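Conserved lipoprotein, putative (Clostridium novyi, PDB 4L1N) is of unknown function but is probably a membrane-attached lipoprotein whose all-beta fold is related to beta-propellers. Local coordinates at residues 94-99 against 131-136. Sequence-based numbering, arbitrary orientation.
Sequences GKIYIK and LMVVIS
Ile96 projects its ethyl arm onto Val133 and its CG2 branch onto Leu131, overlapping two residues of the facing strand with one side chain. Strands 95-100 and 130-137, well separated in the order of the antiparallel sheet, face each other through their side chains, an arrangement consistent with neighbouring blades of a beta-propeller-like fold. No hydrogen bond joins the two segments, and the backbones stay apart, with Ile96 CA 9.2 Å from Val133 CA. The backbone of 95-99 is instead hydrogen-bonded to strands 77-82 and 105-111. With Ile96 CG1 anti to the carbonyl carbon (chi1 -55°) and the chain then extended (chi2 160°), CD1 is carried out to meet Val133 tip to tip. Leu131 meets Ile96 differently, the two side chains sliding past each other in opposite directions until Leu131 CD1 lies 3.7 Å from Ile96 CG2. Ile98 stands farther back, its CD1 4.7 Å from Leu131 CD1. Phe52 and Pro120 also touch Ile96, and Ile153 touches Leu131, extending this buried apolar interface. Both methyls of Val133 receive Ile96 CD1, which lies 3.8 Å from CG2 and 3.9 Å from CG1.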
loop_
_atom_site.group_PDB
_atom_site.type_symbol
_atom_site.label_atom_id
_atom_site.label_comp_id
_atom_site.label_asym_id
_atom_site.label_seq_id
_atom_site.Cartn_x
_atom_site.Cartn_y
_atom_site.Cartn_z
ATOM N N GLY A 94 2.731 7.368 -6.272
ATOM C CA GLY A 94 1.546 6.676 -6.754
ATOM C C GLY A 94 0.336 7.063 -5.928
ATOM O O GLY A 94 0.479 7.596 -4.821
ATOM N N LYS A 95 -0.865 6.838 -6.475
ATOM C CA LYS A 95 -2.140 7.112 -5.809
ATOM C C LYS A 95 -2.946 5.807 -5.695
ATOM O O LYS A 95 -2.978 5.049 -6.663
ATOM C CB LYS A 95 -2.953 8.154 -6.597
ATOM C CG LYS A 95 -2.247 9.448 -7.001
ATOM C CD LYS A 95 -2.759 9.908 -8.373
ATOM C CE LYS A 95 -3.019 11.399 -8.486
ATOM N NZ LYS A 95 -3.959 11.732 -9.610
ATOM N N ILE A 96 -3.595 5.532 -4.544
ATOM C CA ILE A 96 -4.450 4.342 -4.418
ATOM C C ILE A 96 -5.823 4.689 -5.015
ATOM O O ILE A 96 -6.527 5.562 -4.493
ATOM C CB ILE A 96 -4.582 3.784 -2.968
ATOM C CG1 ILE A 96 -3.218 3.476 -2.325
ATOM C CG2 ILE A 96 -5.483 2.539 -2.954
ATOM C CD1 ILE A 96 -3.279 3.398 -0.815
ATOM N N TYR A 97 -6.188 4.020 -6.113
ATOM C CA TYR A 97 -7.461 4.209 -6.821
ATOM C C TYR A 97 -8.462 3.170 -6.324
ATOM O O TYR A 97 -8.127 1.993 -6.317
ATOM C CB TYR A 97 -7.226 4.067 -8.338
ATOM C CG TYR A 97 -7.033 5.368 -9.089
ATOM C CD1 TYR A 97 -6.272 6.405 -8.551
ATOM C CD2 TYR A 97 -7.587 5.554 -10.353
ATOM C CE1 TYR A 97 -6.077 7.597 -9.248
ATOM C CE2 TYR A 97 -7.398 6.741 -11.058
ATOM C CZ TYR A 97 -6.635 7.759 -10.506
ATOM O OH TYR A 97 -6.478 8.948 -11.192
ATOM N N ILE A 98 -9.641 3.598 -5.830
ATOM C CA ILE A 98 -10.697 2.696 -5.334
ATOM C C ILE A 98 -11.974 2.879 -6.184
ATOM O O ILE A 98 -12.270 3.974 -6.683
ATOM C CB ILE A 98 -10.972 2.811 -3.800
ATOM C CG1 ILE A 98 -9.704 2.490 -3.008
ATOM C CG2 ILE A 98 -12.102 1.859 -3.329
ATOM C CD1 ILE A 98 -9.459 3.419 -2.043
ATOM N N LYS A 99 -12.697 1.771 -6.364
ATOM C CA LYS A 99 -13.902 1.683 -7.172
ATOM C C LYS A 99 -15.005 0.947 -6.422
ATOM O O LYS A 99 -14.780 -0.180 -5.973
ATOM C CB LYS A 99 -13.540 0.902 -8.453
ATOM C CG LYS A 99 -14.069 1.462 -9.770
ATOM C CD LYS A 99 -13.284 0.909 -10.995
ATOM C CE LYS A 99 -13.272 -0.607 -11.149
ATOM N NZ LYS A 99 -12.488 -1.048 -12.335
ATOM N N LEU A 131 -7.524 -1.794 3.450
ATOM C CA LEU A 131 -6.407 -2.311 2.669
ATOM C C LEU A 131 -5.168 -2.497 3.539
ATOM O O LEU A 131 -5.039 -1.873 4.601
ATOM C CB LEU A 131 -6.028 -1.341 1.530
ATOM C CG LEU A 131 -6.939 -1.187 0.326
ATOM C CD1 LEU A 131 -6.622 0.083 -0.390
ATOM C CD2 LEU A 131 -6.795 -2.352 -0.633
HETATM N N MSE A 132 -4.246 -3.338 3.057
HETATM C CA MSE A 132 -2.900 -3.495 3.550
HETATM C C MSE A 132 -2.074 -2.672 2.621
HETATM O O MSE A 132 -2.101 -2.924 1.413
HETATM C CB MSE A 132 -2.456 -4.951 3.550
HETATM C CG MSE A 132 -3.007 -5.740 4.728
HETATM SE SE MSE A 132 -2.379 -7.541 4.717
HETATM C CE MSE A 132 -2.687 -8.025 2.830
ATOM N N VAL A 133 -1.434 -1.619 3.131
ATOM C CA VAL A 133 -0.652 -0.736 2.264
ATOM C C VAL A 133 0.810 -0.683 2.739
ATOM O O VAL A 133 1.083 -0.442 3.921
ATOM C CB VAL A 133 -1.271 0.699 2.162
ATOM C CG1 VAL A 133 -0.505 1.571 1.168
ATOM C CG2 VAL A 133 -2.746 0.652 1.796
ATOM N N VAL A 134 1.742 -0.860 1.788
ATOM C CA VAL A 134 3.168 -0.693 2.032
ATOM C C VAL A 134 3.530 0.715 1.554
ATOM O O VAL A 134 3.241 1.065 0.409
ATOM C CB VAL A 134 4.063 -1.780 1.387
ATOM C CG1 VAL A 134 5.540 -1.443 1.568
ATOM C CG2 VAL A 134 3.751 -3.159 1.954
ATOM N N ILE A 135 4.115 1.525 2.445
ATOM C CA ILE A 135 4.544 2.871 2.120
ATOM C C ILE A 135 6.058 2.885 2.129
ATOM O O ILE A 135 6.684 2.638 3.167
ATOM C CB ILE A 135 3.889 3.949 3.023
ATOM C CG1 ILE A 135 2.421 4.148 2.572
ATOM C CG2 ILE A 135 4.646 5.290 2.940
ATOM C CD1 ILE A 135 1.501 4.548 3.592
ATOM N N SER A 136 6.628 3.135 0.928
ATOM C CA SER A 136 8.051 3.234 0.605
ATOM C C SER A 136 8.405 4.627 0.074
ATOM O O SER A 136 7.505 5.383 -0.241
ATOM C CB SER A 136 8.415 2.187 -0.447
ATOM O OG SER A 136 7.844 2.467 -1.715
#